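Local coordinates for protein endoglucanase (Thermotoga maritima, PDB 1VHO) that probably acts as a metal-dependent aminopeptidase of the M42 family, with two divalent metal ions per subunit, despite being named an endoglucanase, at residues Q203-T206 with G210-T213; D195-F200 with Y216-D221; T286-L291 with T298-I303. All blocks are in the same frame, centred on the assembly; numbering follows the deposited sequence.

Contact 1 of 3, residues Q203-T206 with G210-T213; sequences QEET and GALT
Glu205 starts toward Ala211 with CG anti to its own carbonyl carbon (chi1 -57°), and a bend at chi2 (-77°) folds the carboxylate back alongside Ala211 of the short helix 208-213. This is the strand-to-helix loop of an M42 metallopeptidase domain, the one that follows strand 195-201 and carries Glu204, the predicted proton acceptor, and Glu205, a predicted ligand of the second zinc. The bent chain lies along the alanine: CG of Glu205 is 3.8 Å from CB of Ala211, and OE1 of Glu205 comes equally near, 3.8 Å, to CA of Ala211. Ala211 is buried, its methyl also resting on Val199 and Ser201 of the strand. At the polar end the two carboxylate oxygens have different partners. OE2 of Glu205 is held by Ser49 and Thr45, while OE1 reaches the helix through a water that donates to it at 2.7 Å. With both oxygens hydrogen-bonded, the carboxylate probably has little freedom to turn. The side chain of Glu205 is about 8 Å from that of His67, a predicted ligand of the first zinc. Thr206 meets the helix at Gly210. Its OG1 stands between the backbone N and the carbonyl carbon (chi1 61°), 3.7 Å from CA of Gly210, and hydrogen-bonds to Gln290; there is no room for a CB on Gly210 beside that hydroxyl. The bridging water gives its second hydrogen bond, from water O to the carbonyl O of Gly210, at 2.9 Å.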
loop_
_atom_site.group_PDB
_atom_site.type_symbol
_atom_site.label_atom_id
_atom_site.label_comp_id
_atom_site.label_asym_id
_atom_site.label_seq_id
_atom_site.Cartn_x
_atom_site.Cartn_y
_atom_site.Cartn_z
ATOM N N GLN A 203 0.703 3.899 9.335
ATOM C CA GLN A 203 -0.580 4.446 9.690
ATOM C C GLN A 203 -0.573 5.592 10.702
ATOM O O GLN A 203 -1.366 6.523 10.538
ATOM C CB GLN A 203 -1.482 3.333 10.257
ATOM C CG GLN A 203 -2.967 3.679 10.103
ATOM C CD GLN A 203 -3.584 3.995 11.451
ATOM O OE1 GLN A 203 -2.902 3.859 12.464
ATOM N NE2 GLN A 203 -4.846 4.397 11.436
ATOM N N GLU A 204 0.299 5.541 11.691
ATOM C CA GLU A 204 0.297 6.560 12.731
ATOM C C GLU A 204 0.887 7.904 12.384
ATOM O O GLU A 204 1.022 8.713 13.332
ATOM C CB GLU A 204 0.924 5.977 14.010
ATOM C CG GLU A 204 -0.034 5.005 14.714
ATOM C CD GLU A 204 0.607 4.246 15.857
ATOM O OE1 GLU A 204 1.631 4.721 16.407
ATOM O OE2 GLU A 204 0.102 3.161 16.242
ATOM N N GLU A 205 1.174 8.232 11.136
ATOM C CA GLU A 205 1.712 9.527 10.767
ATOM C C GLU A 205 0.565 10.513 10.597
ATOM O O GLU A 205 -0.557 10.118 10.303
ATOM C CB GLU A 205 2.517 9.482 9.448
ATOM C CG GLU A 205 3.662 8.481 9.497
ATOM C CD GLU A 205 4.859 8.951 10.276
ATOM O OE1 GLU A 205 4.787 10.057 10.850
ATOM O OE2 GLU A 205 5.894 8.267 10.337
ATOM N N THR A 206 0.889 11.815 10.683
ATOM C CA THR A 206 -0.154 12.824 10.527
ATOM C C THR A 206 -0.541 13.007 9.075
ATOM O O THR A 206 -1.709 13.292 8.775
ATOM C CB THR A 206 0.290 14.166 11.139
ATOM O OG1 THR A 206 1.467 14.642 10.466
ATOM C CG2 THR A 206 0.641 13.953 12.608
ATOM N N GLY A 210 4.138 15.119 7.065
ATOM C CA GLY A 210 4.577 14.766 8.412
ATOM C C GLY A 210 5.442 13.521 8.407
ATOM O O GLY A 210 6.423 13.401 9.147
ATOM N N ALA A 211 5.121 12.535 7.531
ATOM C CA ALA A 211 5.998 11.350 7.537
ATOM C C ALA A 211 7.388 11.758 7.081
ATOM O O ALA A 211 8.412 11.386 7.640
ATOM C CB ALA A 211 5.430 10.268 6.614
ATOM N N LEU A 212 7.449 12.450 5.947
ATOM C CA LEU A 212 8.742 12.864 5.412
ATOM C C LEU A 212 9.557 13.694 6.403
ATOM O O LEU A 212 10.736 13.396 6.594
ATOM C CB LEU A 212 8.509 13.675 4.131
ATOM C CG LEU A 212 9.709 14.440 3.578
ATOM C CD1 LEU A 212 10.829 13.494 3.188
ATOM C CD2 LEU A 212 9.261 15.268 2.361
ATOM N N THR A 213 8.926 14.655 7.080
ATOM C CA THR A 213 9.667 15.519 8.005
ATOM C C THR A 213 10.019 14.858 9.316
ATOM O O THR A 213 10.859 15.366 10.067
ATOM C CB THR A 213 9.016 16.881 8.246
ATOM O OG1 THR A 213 7.660 16.736 8.659
ATOM C CG2 THR A 213 9.026 17.710 6.954
HETATM O O HOH W 1 6.902 11.600 11.347
#

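Contact 2 of 3, residues D195-F200 with Y216-D221; sequences DVYVVF and YEINPD
Tyr197 is the buried member of this contact, and Ile218 and Tyr216 meet it from the loop. The tight spot is the Ile218 methyl: CD1 sits over the middle of the Tyr197 ring in a CH-pi contact, 3.6 Å from the centroid and only 10° off the normal. CG1 of Ile218 takes the cramped place between its backbone N and carbonyl carbon (chi1 58°), and the next torsion along the chain then puts CD1 over the ring. Tyr216 packs differently, in a T-shaped pair: the edge of Tyr197 points at the Tyr216 face, with CE2 of Tyr197 3.9 Å from CG of Tyr216 and the planes at 68°. The strand is part of the mixed sheet of the alpha/beta peptidase domain, hydrogen-bonded to strands 50-54 and 61-67, and the loop follows helix 208-213 and leads into strand 222-229. Both phenols find partners outside the contact, Tyr197 OH with Lys61 and Tyr216 OH with Glu41, and Tyr53 stacks on the Tyr197 ring. The solvent side is looser. Tyr216 and Ile218 are partly exposed, and between them exposed Glu217, unmodelled past CB, centres an inverse gamma turn closed by a weak bond from Ile218 N to Tyr216 O (2.9 Å).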
loop_
_atom_site.group_PDB
_atom_site.type_symbol
_atom_site.label_atom_id
_atom_site.label_comp_id
_atom_site.label_asym_id
_atom_site.label_seq_id
_atom_site.Cartn_x
_atom_site.Cartn_y
_atom_site.Cartn_z
ATOM N N ASP A 195 17.285 15.585 -6.333
ATOM C CA ASP A 195 17.558 14.793 -5.128
ATOM C C ASP A 195 16.210 14.074 -4.898
ATOM O O ASP A 195 15.165 14.744 -5.009
ATOM C CB ASP A 195 17.918 15.666 -3.946
ATOM C CG ASP A 195 19.335 16.260 -4.114
ATOM O OD1 ASP A 195 20.128 15.778 -4.935
ATOM O OD2 ASP A 195 19.597 17.231 -3.391
ATOM N N VAL A 196 16.225 12.786 -4.633
ATOM C CA VAL A 196 14.951 12.065 -4.500
ATOM C C VAL A 196 14.718 11.534 -3.106
ATOM O O VAL A 196 15.626 10.906 -2.526
ATOM C CB VAL A 196 14.943 10.896 -5.511
ATOM C CG1 VAL A 196 13.718 10.000 -5.331
ATOM C CG2 VAL A 196 14.960 11.456 -6.949
ATOM N N TYR A 197 13.511 11.735 -2.593
ATOM C CA TYR A 197 13.142 11.245 -1.282
ATOM C C TYR A 197 11.941 10.300 -1.482
ATOM O O TYR A 197 10.941 10.726 -2.051
ATOM C CB TYR A 197 12.744 12.344 -0.320
ATOM C CG TYR A 197 13.889 13.297 -0.005
ATOM C CD1 TYR A 197 14.236 14.280 -0.938
ATOM C CD2 TYR A 197 14.629 13.167 1.162
ATOM C CE1 TYR A 197 15.280 15.138 -0.693
ATOM C CE2 TYR A 197 15.685 14.042 1.408
ATOM C CZ TYR A 197 15.982 15.028 0.505
ATOM O OH TYR A 197 17.010 15.925 0.725
ATOM N N VAL A 198 12.122 9.053 -1.070
ATOM C CA VAL A 198 11.054 8.044 -1.269
ATOM C C VAL A 198 10.499 7.703 0.083
ATOM O O VAL A 198 11.217 7.151 0.941
ATOM C CB VAL A 198 11.635 6.872 -2.054
ATOM C CG1 VAL A 198 10.567 5.858 -2.321
ATOM C CG2 VAL A 198 12.218 7.357 -3.397
ATOM N N VAL A 199 9.196 7.939 0.279
ATOM C CA VAL A 199 8.608 7.790 1.601
ATOM C C VAL A 199 7.560 6.679 1.713
ATOM O O VAL A 199 6.586 6.647 0.967
ATOM C CB VAL A 199 7.936 9.135 1.952
ATOM C CG1 VAL A 199 7.313 9.108 3.353
ATOM C CG2 VAL A 199 8.905 10.310 1.786
ATOM N N PHE A 200 7.829 5.763 2.619
ATOM C CA PHE A 200 6.966 4.627 2.936
ATOM C C PHE A 200 6.340 4.921 4.305
ATOM O O PHE A 200 6.931 4.689 5.375
ATOM C CB PHE A 200 7.793 3.326 2.947
ATOM C CG PHE A 200 8.550 3.056 1.666
ATOM C CD1 PHE A 200 9.843 3.549 1.499
ATOM C CD2 PHE A 200 7.979 2.338 0.633
ATOM C CE1 PHE A 200 10.550 3.294 0.322
ATOM C CE2 PHE A 200 8.649 2.108 -0.563
ATOM C CZ PHE A 200 9.965 2.587 -0.707
ATOM N N TYR A 216 13.521 13.926 7.475
ATOM C CA TYR A 216 14.303 14.989 6.857
ATOM C C TYR A 216 13.531 16.295 6.863
ATOM O O TYR A 216 12.433 16.401 6.301
ATOM C CB TYR A 216 14.636 14.639 5.395
ATOM C CG TYR A 216 15.574 13.471 5.236
ATOM C CD1 TYR A 216 16.950 13.626 5.308
ATOM C CD2 TYR A 216 15.044 12.192 5.022
ATOM C CE1 TYR A 216 17.792 12.533 5.156
ATOM C CE2 TYR A 216 15.876 11.093 4.893
ATOM C CZ TYR A 216 17.244 11.271 4.966
ATOM O OH TYR A 216 18.061 10.183 4.834
ATOM N N GLU A 217 14.072 17.312 7.535
ATOM C CA GLU A 217 13.400 18.609 7.622
ATOM C C GLU A 217 13.625 19.385 6.321
ATOM O O GLU A 217 14.527 20.219 6.239
ATOM C CB GLU A 217 13.973 19.422 8.791
ATOM N N ILE A 218 12.861 19.056 5.293
ATOM C CA ILE A 218 12.965 19.681 3.995
ATOM C C ILE A 218 11.565 20.009 3.476
ATOM O O ILE A 218 10.577 19.500 3.991
ATOM C CB ILE A 218 13.621 18.733 2.969
ATOM C CG1 ILE A 218 12.784 17.431 2.875
ATOM C CG2 ILE A 218 15.059 18.408 3.264
ATOM C CD1 ILE A 218 12.840 16.880 1.450
ATOM N N ASN A 219 11.501 20.836 2.449
ATOM C CA ASN A 219 10.249 21.171 1.789
ATOM C C ASN A 219 10.474 20.796 0.317
ATOM O O ASN A 219 11.269 21.437 -0.371
ATOM C CB ASN A 219 9.869 22.641 1.896
ATOM C CG ASN A 219 8.401 22.848 1.571
ATOM O OD1 ASN A 219 7.515 22.227 2.167
ATOM N ND2 ASN A 219 8.119 23.740 0.632
ATOM N N PRO A 220 9.899 19.676 -0.118
ATOM C CA PRO A 220 10.110 19.267 -1.494
ATOM C C PRO A 220 9.564 20.307 -2.465
ATOM O O PRO A 220 8.524 20.916 -2.211
ATOM C CB PRO A 220 9.325 17.971 -1.637
ATOM C CG PRO A 220 8.521 17.786 -0.404
ATOM C CD PRO A 220 8.914 18.859 0.577
ATOM N N ASP A 221 10.202 20.401 -3.607
ATOM C CA ASP A 221 9.773 21.277 -4.688
ATOM C C ASP A 221 8.629 20.653 -5.468
ATOM O O ASP A 221 7.873 21.344 -6.154
ATOM C CB ASP A 221 10.986 21.488 -5.625
ATOM C CG ASP A 221 12.084 22.173 -4.821
ATOM O OD1 ASP A 221 11.784 23.245 -4.231
ATOM O OD2 ASP A 221 13.169 21.608 -4.717
#

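Contact 3 of 3, residues T286-L291 with T298-I303; sequences TDFVQL and TSLISI
Phe288 reaches from a type I turn, Thr286 to Val289, into the flank of strand 297-304, one of the inner strands of the mixed sheet in this M42 peptidase domain. Its CB heads for the strand, and with CG anti to the carbonyl carbon (chi1 -66°) the ring is carried across Thr298 toward Leu300. Along one side of the ring, CD2 and CE2 of Phe288 lie beside the threonine, each 4.0 Å from CB of Thr298; CE2 also comes within 4.3 Å of the carbonyl O of Ser299. Along the other side, CE1 of Phe288 is 3.8 Å from CD1 of Leu300. At the tip, CZ of Phe288 meets that methyl, Leu300 CD1, at 3.5 Å, and the methyl lies at the ring edge, in the ring plane, so the leucine blocks the end of the ring and does not cover it. CZ of Phe288 is also 3.7 Å from CB of Leu300. Val225 and Val253 join the surroundings of the ring. Shortening Phe288 to an alanine is likely to open a gap against Thr298 and leave Leu300, whose side chain lies about 4 Å from that of the predicted metal ligand Asp227, without the ring edge it packs on. Just before Phe288 in the same turn, Asp287 hydrogen-bonds to His67, predicted to bind the first zinc, which places the turn beside the predicted metal site. Further along, Leu291 packs across Thr298 at about a right angle: the hydroxyl OG1 of Thr298, hydrogen-bonded to the carbonyl O of Val296, sits 3.8 Å from CB of Leu291.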
loop_
_atom_site.group_PDB
_atom_site.type_symbol
_atom_site.label_atom_id
_atom_site.label_comp_id
_atom_site.label_asym_id
_atom_site.label_seq_id
_atom_site.Cartn_x
_atom_site.Cartn_y
_atom_site.Cartn_z
ATOM N N THR A 286 -7.247 13.647 3.950
ATOM C CA THR A 286 -6.571 13.129 2.765
ATOM C C THR A 286 -5.064 13.257 2.955
ATOM O O THR A 286 -4.584 13.969 3.852
ATOM C CB THR A 286 -7.032 13.881 1.506
ATOM O OG1 THR A 286 -6.467 13.284 0.336
ATOM C CG2 THR A 286 -6.615 15.342 1.580
ATOM N N ASP A 287 -4.296 12.590 2.108
ATOM C CA ASP A 287 -2.842 12.634 2.171
ATOM C C ASP A 287 -2.279 13.951 1.644
ATOM O O ASP A 287 -1.103 14.267 1.871
ATOM C CB ASP A 287 -2.280 11.490 1.322
ATOM C CG ASP A 287 -2.806 10.123 1.711
ATOM O OD1 ASP A 287 -2.977 9.854 2.919
ATOM O OD2 ASP A 287 -3.026 9.323 0.773
ATOM N N PHE A 288 -3.086 14.721 0.925
ATOM C CA PHE A 288 -2.663 15.978 0.340
ATOM C C PHE A 288 -2.853 17.191 1.233
ATOM O O PHE A 288 -2.345 18.262 0.869
ATOM C CB PHE A 288 -3.409 16.204 -0.988
ATOM C CG PHE A 288 -3.043 15.214 -2.068
ATOM C CD1 PHE A 288 -3.386 13.881 -1.956
ATOM C CD2 PHE A 288 -2.365 15.625 -3.202
ATOM C CE1 PHE A 288 -3.057 12.968 -2.931
ATOM C CE2 PHE A 288 -2.051 14.710 -4.198
ATOM C CZ PHE A 288 -2.391 13.384 -4.062
ATOM N N VAL A 289 -3.528 17.072 2.371
ATOM C CA VAL A 289 -3.756 18.194 3.261
ATOM C C VAL A 289 -2.508 18.993 3.583
ATOM O O VAL A 289 -2.452 20.189 3.259
ATOM C CB VAL A 289 -4.506 17.807 4.539
ATOM C CG1 VAL A 289 -4.639 18.954 5.521
ATOM C CG2 VAL A 289 -5.881 17.241 4.219
ATOM N N GLN A 290 -1.473 18.409 4.171
ATOM C CA GLN A 290 -0.270 19.161 4.520
ATOM C C GLN A 290 0.465 19.699 3.307
ATOM O O GLN A 290 0.931 20.852 3.284
ATOM C CB GLN A 290 0.656 18.315 5.410
ATOM C CG GLN A 290 0.040 17.790 6.695
ATOM C CD GLN A 290 0.791 16.640 7.333
ATOM O OE1 GLN A 290 1.320 15.755 6.670
ATOM N NE2 GLN A 290 0.887 16.599 8.664
ATOM N N LEU A 291 0.586 18.901 2.244
ATOM C CA LEU A 291 1.285 19.288 1.036
ATOM C C LEU A 291 0.741 20.560 0.405
ATOM O O LEU A 291 1.499 21.448 0.021
ATOM C CB LEU A 291 1.252 18.139 0.012
ATOM C CG LEU A 291 2.113 16.925 0.357
ATOM C CD1 LEU A 291 1.832 15.763 -0.582
ATOM C CD2 LEU A 291 3.599 17.288 0.285
ATOM N N THR A 298 1.808 19.164 -6.310
ATOM C CA THR A 298 1.578 17.731 -6.200
ATOM C C THR A 298 0.835 17.074 -7.343
ATOM O O THR A 298 0.004 17.638 -8.056
ATOM C CB THR A 298 0.820 17.438 -4.881
ATOM O OG1 THR A 298 1.463 18.081 -3.761
ATOM C CG2 THR A 298 0.842 15.945 -4.551
ATOM N N SER A 299 1.219 15.814 -7.587
ATOM C CA SER A 299 0.602 14.985 -8.598
ATOM C C SER A 299 0.140 13.674 -7.936
ATOM O O SER A 299 0.847 13.194 -7.039
ATOM C CB SER A 299 1.597 14.660 -9.724
ATOM O OG SER A 299 1.013 13.668 -10.581
ATOM N N LEU A 300 -0.985 13.128 -8.351
ATOM C CA LEU A 300 -1.490 11.853 -7.869
ATOM C C LEU A 300 -1.423 10.864 -9.035
ATOM O O LEU A 300 -1.895 11.156 -10.134
ATOM C CB LEU A 300 -2.942 11.932 -7.412
ATOM C CG LEU A 300 -3.564 10.564 -6.975
ATOM C CD1 LEU A 300 -3.000 10.261 -5.581
ATOM C CD2 LEU A 300 -5.067 10.741 -6.951
ATOM N N ILE A 301 -0.722 9.743 -8.861
ATOM C CA ILE A 301 -0.613 8.740 -9.919
ATOM C C ILE A 301 -0.973 7.384 -9.292
ATOM O O ILE A 301 -0.395 7.044 -8.255
ATOM C CB ILE A 301 0.739 8.689 -10.620
ATOM C CG1 ILE A 301 1.148 10.084 -11.147
ATOM C CG2 ILE A 301 0.696 7.732 -11.819
ATOM C CD1 ILE A 301 2.526 10.201 -11.687
ATOM N N SER A 302 -1.808 6.632 -9.960
ATOM C CA SER A 302 -2.326 5.389 -9.452
ATOM C C SER A 302 -2.071 4.165 -10.303
ATOM O O SER A 302 -2.009 4.235 -11.530
ATOM C CB SER A 302 -3.885 5.492 -9.308
ATOM O OG SER A 302 -4.187 6.496 -8.320
ATOM N N ILE A 303 -1.980 3.026 -9.587
ATOM C CA ILE A 303 -1.837 1.725 -10.254
ATOM C C ILE A 303 -3.231 1.084 -10.364
ATOM O O ILE A 303 -3.967 1.039 -9.358
ATOM C CB ILE A 303 -0.921 0.840 -9.382
ATOM C CG1 ILE A 303 0.542 1.307 -9.474
ATOM C CG2 ILE A 303 -1.028 -0.633 -9.825
ATOM C CD1 ILE A 303 1.178 1.277 -10.854
#

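How the contacts relate
The three contacts form a compact group, contact 1 with its centre 12 Å from that of contact 2, and contact 3 about 14 Å from the centre of each. Along the chain, contact 1 is nested inside the loop that contact 2 closes, and contact 3 comes later. Helix 208-213 packs on strand 195-201, tying contacts 1 and 2 together, Ala211 CB against Val199 CG1 at 3.9 Å. Contacts 2 and 3 do not touch but reach the same mixed sheet. The loop with the predicted catalytic and metal-binding glutamates links strand 195-201 to helix 208-213, and Gln290 of contact 3 hydrogen-bonds to contact 1, NE2 to Thr206 OG1 and OE1 to Gly210 N.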